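L-asparaginase I (PDB 2OCD) probably catalyses the hydrolysis of L-asparagine to L-aspartate and ammonium as a homotetrameric cytoplasmic enzyme. Local coordinates at residues B[86-91]-B[130-135]; B[96-101]-B[147-152]; B[142-147]-B[153-158]. One frame throughout, in Å; residues are numbered along the deposited sequence.

Contact 1 (B[86-91]-B[130-135]); sequences VILHGT and ANLLNA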
ATOM      1  N   VAL B  86      14.403 -25.295  11.646  1.00 12.50           N
ATOM      2  CA  VAL B  86      13.286 -24.931  10.776  1.00 11.54           C
ATOM      3  C   VAL B  86      12.245 -26.018  10.789  1.00 12.15           C
ATOM      4  O   VAL B  86      12.536 -27.156  10.486  1.00 11.96           O
ATOM      5  CB  VAL B  86      13.718 -24.764   9.298  1.00 11.42           C
ATOM      6  CG1 VAL B  86      12.486 -24.459   8.380  1.00 10.44           C
ATOM      7  CG2 VAL B  86      14.754 -23.654   9.175  1.00  9.68           C
ATOM      8  N   ILE B  87      11.009 -25.655  11.103  1.00 12.47           N
ATOM      9  CA  ILE B  87       9.934 -26.618  11.184  1.00 11.97           C
ATOM     10  C   ILE B  87       9.049 -26.373   9.969  1.00 12.50           C
ATOM     11  O   ILE B  87       8.375 -25.331   9.874  1.00 12.23           O
ATOM     12  CB  ILE B  87       9.141 -26.442  12.499  1.00 11.81           C
ATOM     13  CG1 ILE B  87       9.985 -26.859  13.705  1.00 12.20           C
ATOM     14  CG2 ILE B  87       7.848 -27.257  12.509  1.00 12.41           C
ATOM     15  CD1 ILE B  87       9.576 -26.154  15.047  1.00  9.89           C
ATOM     16  N   LEU B  88       9.065 -27.330   9.040  1.00 12.47           N
ATOM     17  CA  LEU B  88       8.100 -27.360   7.910  1.00 12.49           C
ATOM     18  C   LEU B  88       6.795 -27.953   8.348  1.00 11.22           C
ATOM     19  O   LEU B  88       6.763 -28.951   8.999  1.00 11.82           O
ATOM     20  CB  LEU B  88       8.627 -28.140   6.699  1.00 12.73           C
ATOM     21  CG  LEU B  88       9.933 -27.590   6.129  1.00 13.14           C
ATOM     22  CD1 LEU B  88      10.353 -28.436   4.885  1.00 10.71           C
ATOM     23  CD2 LEU B  88       9.783 -26.001   5.850  1.00 10.74           C
ATOM     24  N   HIS B  89       5.719 -27.311   7.950  1.00 11.36           N
ATOM     25  CA  HIS B  89       4.400 -27.439   8.580  1.00 11.09           C
ATOM     26  C   HIS B  89       3.343 -27.015   7.554  1.00 10.57           C
ATOM     27  O   HIS B  89       3.603 -26.197   6.718  1.00  9.75           O
ATOM     28  CB  HIS B  89       4.366 -26.505   9.787  1.00 11.32           C
ATOM     29  CG  HIS B  89       3.224 -26.740  10.723  1.00 12.46           C
ATOM     30  ND1 HIS B  89       1.906 -26.542  10.367  1.00 12.76           N
ATOM     31  CD2 HIS B  89       3.211 -27.118  12.024  1.00 12.65           C
ATOM     32  CE1 HIS B  89       1.133 -26.794  11.407  1.00 10.60           C
ATOM     33  NE2 HIS B  89       1.903 -27.136  12.424  1.00 12.64           N
ATOM     34  N   GLY B  90       2.164 -27.612   7.585  1.00 11.07           N
ATOM     35  CA  GLY B  90       1.080 -27.145   6.770  1.00 10.95           C
ATOM     36  C   GLY B  90       0.558 -25.826   7.322  1.00 11.49           C
ATOM     37  O   GLY B  90       0.621 -25.589   8.530  1.00 10.53           O
ATOM     38  N   THR B  91       0.015 -24.995   6.426  1.00 11.45           N
ATOM     39  CA  THR B  91      -0.398 -23.644   6.778  1.00 11.89           C
ATOM     40  C   THR B  91      -1.684 -23.567   7.620  1.00 12.38           C
ATOM     41  O   THR B  91      -1.868 -22.601   8.366  1.00 12.77           O
ATOM     42  CB  THR B  91      -0.572 -22.699   5.520  1.00 11.41           C
ATOM     43  OG1 THR B  91      -1.543 -23.270   4.649  1.00 11.23           O
ATOM     44  CG2 THR B  91       0.744 -22.480   4.768  1.00  8.50           C
ATOM     45  N   ALA B 130      11.798 -20.251  -1.995  1.00 20.98           N
ATOM     46  CA  ALA B 130      12.234 -19.021  -1.332  1.00 20.23           C
ATOM     47  C   ALA B 130      11.987 -19.081   0.185  1.00 19.39           C
ATOM     48  O   ALA B 130      12.806 -18.607   0.944  1.00 20.17           O
ATOM     49  CB  ALA B 130      11.560 -17.822  -1.944  1.00 19.55           C
ATOM     50  N   ASN B 131      10.873 -19.657   0.617  1.00 18.56           N
ATOM     51  CA  ASN B 131      10.554 -19.720   2.031  1.00 18.59           C
ATOM     52  C   ASN B 131      11.532 -20.627   2.792  1.00 18.30           C
ATOM     53  O   ASN B 131      11.961 -20.291   3.876  1.00 18.82           O
ATOM     54  CB  ASN B 131       9.130 -20.249   2.253  1.00 19.06           C
ATOM     55  CG  ASN B 131       8.029 -19.195   2.054  1.00 18.30           C
ATOM     56  OD1 ASN B 131       6.863 -19.553   1.934  1.00 19.94           O
ATOM     57  ND2 ASN B 131       8.379 -17.927   2.071  1.00 16.04           N
ATOM     58  N   LEU B 132      11.900 -21.764   2.235  1.00 17.78           N
ATOM     59  CA  LEU B 132      12.883 -22.610   2.897  1.00 18.44           C
ATOM     60  C   LEU B 132      14.310 -22.059   2.764  1.00 19.17           C
ATOM     61  O   LEU B 132      15.123 -22.126   3.711  1.00 20.11           O
ATOM     62  CB  LEU B 132      12.845 -24.041   2.355  1.00 18.33           C
ATOM     63  CG  LEU B 132      13.725 -25.056   3.087  1.00 17.71           C
ATOM     64  CD1 LEU B 132      13.554 -25.070   4.608  1.00 14.86           C
ATOM     65  CD2 LEU B 132      13.513 -26.441   2.499  1.00 17.20           C
ATOM     66  N   LEU B 133      14.614 -21.534   1.588  1.00 18.62           N
ATOM     67  CA  LEU B 133      15.905 -20.952   1.333  1.00 18.38           C
ATOM     68  C   LEU B 133      16.205 -19.864   2.348  1.00 17.51           C
ATOM     69  O   LEU B 133      17.210 -19.886   3.026  1.00 17.10           O
ATOM     70  CB  LEU B 133      15.955 -20.420  -0.094  1.00 18.95           C
ATOM     71  CG  LEU B 133      17.283 -20.671  -0.764  1.00 21.40           C
ATOM     72  CD1 LEU B 133      17.116 -20.729  -2.299  1.00 22.09           C
ATOM     73  CD2 LEU B 133      18.213 -19.528  -0.284  1.00 24.91           C
ATOM     74  N   ASN B 134      15.324 -18.896   2.474  1.00 16.85           N
ATOM     75  CA  ASN B 134      15.606 -17.796   3.389  1.00 15.60           C
ATOM     76  C   ASN B 134      15.446 -18.141   4.877  1.00 14.55           C
ATOM     77  O   ASN B 134      16.097 -17.505   5.726  1.00 13.29           O
ATOM     78  CB  ASN B 134      14.716 -16.597   3.056  1.00 16.94           C
ATOM     79  CG  ASN B 134      15.115 -15.881   1.768  1.00 18.29           C
ATOM     80  OD1 ASN B 134      16.188 -16.132   1.200  1.00 20.42           O
ATOM     81  ND2 ASN B 134      14.225 -14.979   1.295  1.00 19.45           N
ATOM     82  N   ALA B 135      14.558 -19.093   5.199  1.00 13.32           N
ATOM     83  CA  ALA B 135      14.399 -19.548   6.573  1.00 13.23           C
ATOM     84  C   ALA B 135      15.722 -20.094   6.990  1.00 13.28           C
ATOM     85  O   ALA B 135      16.229 -19.772   8.079  1.00 12.44           O
ATOM     86  CB  ALA B 135      13.340 -20.646   6.712  1.00 13.45           C
TER
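V86 and A135 are the residues whose backbones come nearest where strand 86-88 passes helix 130-135. Their CA atoms are 6.9 Å apart. The two elements run nearly antiparallel, at 163°, with their axes 10.0 Å apart. This is helix-on-sheet packing in the alpha/beta N-terminal domain of the asparaginase family. Helix 127-141 is the helical part of a beta-alpha-beta crossover between strands 112-115 and 147-151. Here it also covers strand 84-88, the next strand across the sheet from 112-115.

The contact is buried and wholly apolar. V86 and L88 alternate with I87, so they lie on the same face of the strand. L132 and A135 are three residues apart and lie on the same side of the helix. V86 divides its two methyls between them. Its CG1 lies 4.0 Å from L132 CD1, and its CG2 lies 4.1 Å from A135 CB. With CG1 anti to the backbone N (chi1 177°) and CG2 beside that N, the methyls spread toward different helix residues. The CD1 branch of L132 reaches the strand, and the L132 side chain meets that of L88 at about a right angle. L132 also packs on F41, and L88 on I8, Y10 and T115.

Beyond the packed strand, the chain runs on to T91, predicted to be an active-site and substrate-binding residue. T91 OG1 is hydrogen-bonded to K163 NZ.

Three methyls form a nearly equilateral triangle at the centre. L132 CD1 reaches the pair from the helix, 4.1 Å from L88 CD2, while V86 CG1 and L88 CD2 are themselves 4.0 Å apart.

Contact 2 (B[96-101]-B[147-152]); sequences YTASAL and VTLFFN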
ATOM      1  N   TYR B  96      -1.124 -21.686  15.126  1.00 12.48           N
ATOM      2  CA  TYR B  96      -1.382 -22.285  16.433  1.00 11.78           C
ATOM      3  C   TYR B  96      -0.157 -23.049  16.866  1.00 12.17           C
ATOM      4  O   TYR B  96       0.230 -23.012  18.030  1.00 12.75           O
ATOM      5  CB  TYR B  96      -2.566 -23.212  16.415  1.00 11.25           C
ATOM      6  CG  TYR B  96      -3.910 -22.543  16.244  1.00 10.22           C
ATOM      7  CD1 TYR B  96      -4.442 -22.347  14.986  1.00 10.74           C
ATOM      8  CD2 TYR B  96      -4.681 -22.191  17.336  1.00 10.41           C
ATOM      9  CE1 TYR B  96      -5.694 -21.740  14.803  1.00 11.45           C
ATOM     10  CE2 TYR B  96      -5.928 -21.610  17.170  1.00 11.15           C
ATOM     11  CZ  TYR B  96      -6.421 -21.376  15.901  1.00 11.62           C
ATOM     12  OH  TYR B  96      -7.659 -20.806  15.710  1.00 13.90           O
ATOM     13  N   THR B  97       0.473 -23.763  15.955  1.00 11.56           N
ATOM     14  CA  THR B  97       1.659 -24.448  16.360  1.00 11.14           C
ATOM     15  C   THR B  97       2.737 -23.460  16.857  1.00 11.14           C
ATOM     16  O   THR B  97       3.349 -23.659  17.905  1.00 11.32           O
ATOM     17  CB  THR B  97       2.150 -25.335  15.246  1.00 10.59           C
ATOM     18  OG1 THR B  97       1.238 -26.440  15.155  1.00 12.84           O
ATOM     19  CG2 THR B  97       3.553 -25.854  15.551  1.00  9.12           C
ATOM     20  N   ALA B  98       2.970 -22.394  16.109  1.00 11.44           N
ATOM     21  CA  ALA B  98       4.146 -21.537  16.350  1.00 11.80           C
ATOM     22  C   ALA B  98       3.951 -20.880  17.704  1.00 12.32           C
ATOM     23  O   ALA B  98       4.893 -20.690  18.483  1.00 13.10           O
ATOM     24  CB  ALA B  98       4.273 -20.499  15.274  1.00 11.26           C
ATOM     25  N   SER B  99       2.693 -20.573  17.978  1.00 12.18           N
ATOM     26  CA  SER B  99       2.287 -20.026  19.223  1.00 12.57           C
ATOM     27  C   SER B  99       2.529 -20.951  20.410  1.00 12.40           C
ATOM     28  O   SER B  99       3.147 -20.553  21.422  1.00 12.48           O
ATOM     29  CB  SER B  99       0.814 -19.679  19.135  1.00 12.81           C
ATOM     30  OG  SER B  99       0.637 -18.509  18.343  1.00 15.28           O
ATOM     31  N   ALA B 100       1.950 -22.141  20.316  1.00 11.86           N
ATOM     32  CA  ALA B 100       2.119 -23.202  21.321  1.00 11.48           C
ATOM     33  C   ALA B 100       3.571 -23.344  21.740  1.00 11.47           C
ATOM     34  O   ALA B 100       3.881 -23.307  22.944  1.00 11.05           O
ATOM     35  CB  ALA B 100       1.621 -24.536  20.773  1.00 10.16           C
ATOM     36  N   LEU B 101       4.445 -23.510  20.733  1.00 11.28           N
ATOM     37  CA  LEU B 101       5.855 -23.730  20.963  1.00 11.37           C
ATOM     38  C   LEU B 101       6.525 -22.539  21.634  1.00 11.95           C
ATOM     39  O   LEU B 101       7.520 -22.742  22.355  1.00 13.16           O
ATOM     40  CB  LEU B 101       6.605 -24.051  19.664  1.00 11.72           C
ATOM     41  CG  LEU B 101       6.155 -25.355  18.958  1.00 13.51           C
ATOM     42  CD1 LEU B 101       6.711 -25.464  17.544  1.00  9.00           C
ATOM     43  CD2 LEU B 101       6.493 -26.632  19.812  1.00 11.45           C
ATOM     44  N   VAL B 147      10.650 -18.386  18.791  1.00 12.00           N
ATOM     45  CA  VAL B 147       9.817 -19.091  17.817  1.00 11.34           C
ATOM     46  C   VAL B 147       9.235 -18.086  16.812  1.00 10.78           C
ATOM     47  O   VAL B 147       8.448 -17.221  17.162  1.00  9.99           O
ATOM     48  CB  VAL B 147       8.731 -19.933  18.496  1.00 10.79           C
ATOM     49  CG1 VAL B 147       7.940 -20.671  17.461  1.00 11.78           C
ATOM     50  CG2 VAL B 147       9.377 -20.963  19.396  1.00 11.14           C
ATOM     51  N   THR B 148       9.660 -18.189  15.563  1.00 10.88           N
ATOM     52  CA  THR B 148       9.223 -17.245  14.535  1.00 11.35           C
ATOM     53  C   THR B 148       8.544 -17.968  13.366  1.00 11.70           C
ATOM     54  O   THR B 148       8.528 -19.219  13.309  1.00 10.99           O
ATOM     55  CB  THR B 148      10.434 -16.412  14.033  1.00 11.95           C
ATOM     56  OG1 THR B 148      11.448 -17.287  13.507  1.00 11.22           O
ATOM     57  CG2 THR B 148      11.028 -15.537  15.211  1.00  9.35           C
ATOM     58  N   LEU B 149       7.965 -17.192  12.446  1.00 12.49           N
ATOM     59  CA  LEU B 149       7.112 -17.749  11.369  1.00 12.87           C
ATOM     60  C   LEU B 149       7.455 -17.021  10.098  1.00 12.81           C
ATOM     61  O   LEU B 149       7.357 -15.787  10.030  1.00 12.98           O
ATOM     62  CB  LEU B 149       5.616 -17.622  11.712  1.00 12.88           C
ATOM     63  CG  LEU B 149       4.543 -18.282  10.819  1.00 12.87           C
ATOM     64  CD1 LEU B 149       3.217 -18.628  11.559  1.00 12.03           C
ATOM     65  CD2 LEU B 149       4.162 -17.459   9.622  1.00  9.68           C
ATOM     66  N   PHE B 150       7.896 -17.763   9.100  1.00 12.60           N
ATOM     67  CA  PHE B 150       8.325 -17.128   7.894  1.00 13.25           C
ATOM     68  C   PHE B 150       7.336 -17.407   6.749  1.00 13.77           C
ATOM     69  O   PHE B 150       7.046 -18.584   6.440  1.00 14.31           O
ATOM     70  CB  PHE B 150       9.741 -17.577   7.579  1.00 13.69           C
ATOM     71  CG  PHE B 150      10.350 -16.862   6.434  1.00 13.54           C
ATOM     72  CD1 PHE B 150      10.674 -15.518   6.531  1.00 17.89           C
ATOM     73  CD2 PHE B 150      10.628 -17.506   5.278  1.00 14.24           C
ATOM     74  CE1 PHE B 150      11.238 -14.826   5.455  1.00 16.24           C
ATOM     75  CE2 PHE B 150      11.191 -16.806   4.218  1.00 16.71           C
ATOM     76  CZ  PHE B 150      11.478 -15.480   4.313  1.00 14.80           C
ATOM     77  N   PHE B 151       6.790 -16.327   6.173  1.00 12.93           N
ATOM     78  CA  PHE B 151       5.884 -16.415   5.026  1.00 12.90           C
ATOM     79  C   PHE B 151       5.756 -15.047   4.357  1.00 12.82           C
ATOM     80  O   PHE B 151       5.973 -14.010   5.016  1.00 13.22           O
ATOM     81  CB  PHE B 151       4.507 -16.924   5.458  1.00 12.24           C
ATOM     82  CG  PHE B 151       3.897 -17.974   4.536  1.00 10.59           C
ATOM     83  CD1 PHE B 151       4.262 -19.306   4.648  1.00 11.12           C
ATOM     84  CD2 PHE B 151       2.911 -17.628   3.615  1.00  9.68           C
ATOM     85  CE1 PHE B 151       3.669 -20.283   3.833  1.00 10.14           C
ATOM     86  CE2 PHE B 151       2.289 -18.574   2.797  1.00  9.91           C
ATOM     87  CZ  PHE B 151       2.659 -19.907   2.904  1.00 11.39           C
ATOM     88  N   ASN B 152       5.403 -15.044   3.071  1.00 12.87           N
ATOM     89  CA  ASN B 152       5.274 -13.799   2.312  1.00 13.83           C
ATOM     90  C   ASN B 152       6.516 -12.919   2.528  1.00 14.52           C
ATOM     91  O   ASN B 152       6.386 -11.762   2.835  1.00 15.45           O
ATOM     92  CB  ASN B 152       4.003 -13.006   2.732  1.00 13.50           C
ATOM     93  CG  ASN B 152       2.729 -13.903   2.887  1.00 15.31           C
ATOM     94  OD1 ASN B 152       2.342 -14.288   4.013  1.00 15.76           O
ATOM     95  ND2 ASN B 152       2.078 -14.222   1.765  1.00 15.47           N
TER
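A98 meets V147 and L149 through methyl groups, and the aromatic rings of both segments stand aside. The F151 ring has N152 OD1 in plane at its edge, and F172 packs with it edge-to-face (T-shaped). F150 turns to helix 127-141, where it touches N131 and N134. The Y96 hydroxyl hydrogen-bonds to Q273 of a neighbouring subunit.

Helix 96-101 runs nearly antiparallel to strand 147-151, at 162°, with the axes 8.0 Å apart. This is close helix-on-sheet packing in an alpha/beta/alpha sandwich. V147 and L149 face helix 94-104, whereas F150 faces helix 127-141.

The two methyls of V147 meet residues one helical turn apart, A98 and L101. Placing CG1 anti to the backbone N (chi1 -178°) brings that methyl 3.2 Å from A98 O. The other methyl, CG2, lies 4.2 Å from L101 CB and 3.9 Å from L101 O. A98 CB also touches L149 CD1, at 4.3 Å.

The small side chain of A98 is consistent with the close approach of strand and helix. The two elements are held by dispersion and shape, and the V147 methyls pack against backbone carbonyl oxygens as well as side chains.

Contact 3 (B[142-147]-B[153-158]); sequences YPINEV and NRLMRG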
ATOM      1  N   TYR B 142      21.214 -14.713  10.681  1.00 16.95           N
ATOM      2  CA  TYR B 142      20.491 -13.709  11.432  1.00 16.51           C
ATOM      3  C   TYR B 142      19.670 -14.350  12.506  1.00 16.06           C
ATOM      4  O   TYR B 142      18.485 -14.116  12.555  1.00 16.25           O
ATOM      5  CB  TYR B 142      19.543 -12.910  10.515  1.00 16.76           C
ATOM      6  CG  TYR B 142      20.223 -12.209   9.381  1.00 17.41           C
ATOM      7  CD1 TYR B 142      20.538 -12.886   8.206  1.00 17.45           C
ATOM      8  CD2 TYR B 142      20.564 -10.873   9.462  1.00 17.58           C
ATOM      9  CE1 TYR B 142      21.178 -12.248   7.152  1.00 14.92           C
ATOM     10  CE2 TYR B 142      21.213 -10.243   8.407  1.00 16.50           C
ATOM     11  CZ  TYR B 142      21.506 -10.947   7.262  1.00 15.89           C
ATOM     12  OH  TYR B 142      22.155 -10.333   6.210  1.00 18.74           O
ATOM     13  N   PRO B 143      20.299 -15.120  13.410  1.00 16.34           N
ATOM     14  CA  PRO B 143      19.528 -15.927  14.358  1.00 15.83           C
ATOM     15  C   PRO B 143      18.778 -15.077  15.355  1.00 16.27           C
ATOM     16  O   PRO B 143      19.384 -14.244  16.058  1.00 17.10           O
ATOM     17  CB  PRO B 143      20.601 -16.786  15.062  1.00 15.72           C
ATOM     18  CG  PRO B 143      21.872 -16.075  14.903  1.00 15.04           C
ATOM     19  CD  PRO B 143      21.756 -15.255  13.630  1.00 16.60           C
ATOM     20  N   ILE B 144      17.469 -15.259  15.406  1.00 16.26           N
ATOM     21  CA  ILE B 144      16.650 -14.626  16.425  1.00 16.76           C
ATOM     22  C   ILE B 144      16.200 -15.734  17.331  1.00 16.58           C
ATOM     23  O   ILE B 144      15.566 -16.644  16.859  1.00 16.32           O
ATOM     24  CB  ILE B 144      15.383 -13.993  15.832  1.00 17.65           C
ATOM     25  CG1 ILE B 144      15.705 -13.123  14.589  1.00 18.32           C
ATOM     26  CG2 ILE B 144      14.595 -13.224  16.930  1.00 16.62           C
ATOM     27  CD1 ILE B 144      16.817 -12.241  14.781  1.00 19.43           C
ATOM     28  N   ASN B 145      16.463 -15.634  18.632  1.00 16.73           N
ATOM     29  CA  ASN B 145      16.288 -16.771  19.546  1.00 17.05           C
ATOM     30  C   ASN B 145      14.875 -16.829  20.102  1.00 16.61           C
ATOM     31  O   ASN B 145      14.676 -16.731  21.315  1.00 18.32           O
ATOM     32  CB  ASN B 145      17.301 -16.757  20.714  1.00 17.09           C
ATOM     33  CG  ASN B 145      18.763 -16.798  20.252  1.00 18.37           C
ATOM     34  OD1 ASN B 145      19.632 -16.166  20.863  1.00 20.56           O
ATOM     35  ND2 ASN B 145      19.044 -17.560  19.193  1.00 21.63           N
ATOM     36  N   GLU B 146      13.919 -16.976  19.201  1.00 15.32           N
ATOM     37  CA  GLU B 146      12.526 -17.084  19.529  1.00 14.29           C
ATOM     38  C   GLU B 146      11.902 -18.026  18.514  1.00 13.02           C
ATOM     39  O   GLU B 146      12.537 -18.418  17.513  1.00 11.55           O
ATOM     40  CB  GLU B 146      11.752 -15.760  19.423  1.00 14.17           C
ATOM     41  CG  GLU B 146      12.431 -14.410  19.646  1.00 14.67           C
ATOM     42  CD  GLU B 146      11.370 -13.223  19.645  1.00 16.88           C
ATOM     43  OE1 GLU B 146      10.146 -13.517  19.653  1.00 13.99           O
ATOM     44  OE2 GLU B 146      11.758 -11.996  19.662  1.00 19.28           O
ATOM     45  N   VAL B 147      10.650 -18.386  18.791  1.00 12.00           N
ATOM     46  CA  VAL B 147       9.817 -19.091  17.817  1.00 11.34           C
ATOM     47  C   VAL B 147       9.235 -18.086  16.812  1.00 10.78           C
ATOM     48  O   VAL B 147       8.448 -17.221  17.162  1.00  9.99           O
ATOM     49  CB  VAL B 147       8.731 -19.933  18.496  1.00 10.79           C
ATOM     50  CG1 VAL B 147       7.940 -20.671  17.461  1.00 11.78           C
ATOM     51  CG2 VAL B 147       9.377 -20.963  19.396  1.00 11.14           C
ATOM     52  N   ASN B 153       7.721 -13.484   2.485  1.00 15.30           N
ATOM     53  CA  ASN B 153       8.961 -12.703   2.615  1.00 15.62           C
ATOM     54  C   ASN B 153       9.164 -11.931   3.920  1.00 16.03           C
ATOM     55  O   ASN B 153       9.972 -10.995   4.006  1.00 15.10           O
ATOM     56  CB  ASN B 153       9.116 -11.733   1.449  1.00 16.36           C
ATOM     57  CG  ASN B 153       9.091 -12.421   0.126  1.00 18.58           C
ATOM     58  OD1 ASN B 153       9.788 -13.414  -0.091  1.00 23.81           O
ATOM     59  ND2 ASN B 153       8.276 -11.911  -0.778  1.00 21.69           N
ATOM     60  N   ARG B 154       8.469 -12.333   4.959  1.00 17.17           N
ATOM     61  CA  ARG B 154       8.636 -11.658   6.244  1.00 18.01           C
ATOM     62  C   ARG B 154       8.681 -12.648   7.406  1.00 17.25           C
ATOM     63  O   ARG B 154       8.085 -13.720   7.344  1.00 18.23           O
ATOM     64  CB  ARG B 154       7.567 -10.610   6.428  1.00 18.16           C
ATOM     65  CG  ARG B 154       6.191 -11.116   6.774  1.00 20.87           C
ATOM     66  CD  ARG B 154       5.163  -9.946   6.886  1.00 21.56           C
ATOM     67  NE  ARG B 154       4.694  -9.556   5.546  1.00 26.59           N
ATOM     68  CZ  ARG B 154       3.597 -10.019   4.934  1.00 26.01           C
ATOM     69  NH1 ARG B 154       2.771 -10.861   5.525  1.00 26.36           N
ATOM     70  NH2 ARG B 154       3.331  -9.621   3.713  1.00 25.71           N
ATOM     71  N   LEU B 155       9.468 -12.323   8.419  1.00 16.04           N
ATOM     72  CA  LEU B 155       9.598 -13.172   9.559  1.00 15.27           C
ATOM     73  C   LEU B 155       8.839 -12.529  10.670  1.00 15.37           C
ATOM     74  O   LEU B 155       9.168 -11.414  11.064  1.00 14.40           O
ATOM     75  CB  LEU B 155      11.056 -13.263   9.971  1.00 15.32           C
ATOM     76  CG  LEU B 155      11.294 -14.206  11.150  1.00 15.09           C
ATOM     77  CD1 LEU B 155      11.081 -15.654  10.682  1.00 12.33           C
ATOM     78  CD2 LEU B 155      12.700 -13.978  11.789  1.00 13.14           C
HETATM   79  N   MSE B 156       7.860 -13.234  11.218  1.00 15.40           N
HETATM   80  CA  MSE B 156       7.049 -12.669  12.285  1.00 16.57           C
HETATM   81  C   MSE B 156       7.233 -13.396  13.583  1.00 14.74           C
HETATM   82  O   MSE B 156       7.546 -14.557  13.582  1.00 15.40           O
HETATM   83  CB  MSE B 156       5.578 -12.695  11.893  1.00 16.02           C
HETATM   84  CG  MSE B 156       5.282 -11.877  10.652  1.00 17.84           C
HETATM   85 SE   MSE B 156       3.760 -12.647   9.697  0.80 25.36          SE
HETATM   86  CE  MSE B 156       4.844 -13.767   8.423  1.00 20.64           C
ATOM     87  N   ARG B 157       7.010 -12.714  14.703  1.00 13.90           N
ATOM     88  CA  ARG B 157       6.976 -13.416  15.995  1.00 13.10           C
ATOM     89  C   ARG B 157       5.904 -14.498  15.930  1.00 12.64           C
ATOM     90  O   ARG B 157       4.792 -14.225  15.545  1.00 12.45           O
ATOM     91  CB  ARG B 157       6.722 -12.449  17.145  1.00 12.94           C
ATOM     92  CG  ARG B 157       6.715 -13.118  18.504  1.00 13.90           C
ATOM     93  CD  ARG B 157       6.865 -12.117  19.681  1.00 13.11           C
ATOM     94  NE  ARG B 157       8.208 -11.563  19.713  1.00 11.89           N
ATOM     95  CZ  ARG B 157       8.539 -10.356  20.139  1.00 10.36           C
ATOM     96  NH1 ARG B 157       7.640  -9.534  20.608  1.00 10.85           N
ATOM     97  NH2 ARG B 157       9.798  -9.974  20.084  1.00 10.85           N
ATOM     98  N   GLY B 158       6.258 -15.729  16.277  1.00 12.45           N
ATOM     99  CA  GLY B 158       5.367 -16.864  16.160  1.00 11.77           C
ATOM    100  C   GLY B 158       4.057 -16.649  16.837  1.00 11.92           C
ATOM    101  O   GLY B 158       2.990 -16.802  16.232  1.00 11.42           O
TER
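E146 and R157 face each other with their flat ends nearly coplanar, the carboxylate and guanidinium planes being 23° apart. The arginine presents its NE side, using NE and NH2. R157 NE bonds to E146 OE1 at 2.8 Å, and OE1 sits a little out of the guanidinium plane. R157 NH2 bonds to E146 OE2, also at 2.8 Å, with an N-H...O angle of 160°. The salt bridge is bidentate, and each oxygen uses its syn lone pair. The two side chains approach obliquely. The arginine chain leaves the strand extended and then bends at CG-CD (chi3 -70°), which turns its NE edge to the glutamate.

I144 and L155 form the apolar part. The two side chains lie alongside, pointing opposite ways, and I144 CG1 touches L155 CD2 at 4.2 Å. L155 also packs on T148 and F150 of the adjacent strand.

The backbones join next to the salt bridge, where G158 N donates to V147 O at 2.8 Å. This bond lies at the open end of the beta hairpin made by strands 147-151 and 154-157. At its closed end N152 and N153 both have positive phi, which fits a two-residue type I' turn.

R157 has a further partner, since NH1 bonds to G333 O near the C-terminus. All three guanidinium nitrogens thus have an acceptor, which should fix the rotation of the group. The paired charges, only partly exposed, probably stabilise each other and tie the loop before the first hairpin strand to the end of the second.

All three contacts belong to the sheet of the N-terminal domain. Contacts 1 and 2 are core packing of helix on strand. They use helices 127-141 and 94-104, each against a strand beyond the pair it connects, so their segments alternate along the chain. H89 NE2 and T97 OG1 bridge them with a probable hydrogen bond. Contact 3 shares V147 with contact 2 and continues along the hairpin, through the probable bond from M156 N to L149 O. Methyl groups carry the first two contacts. Contact 3 combines a buried apolar pair with a salt bridge at a partly exposed margin, away from the predicted active site.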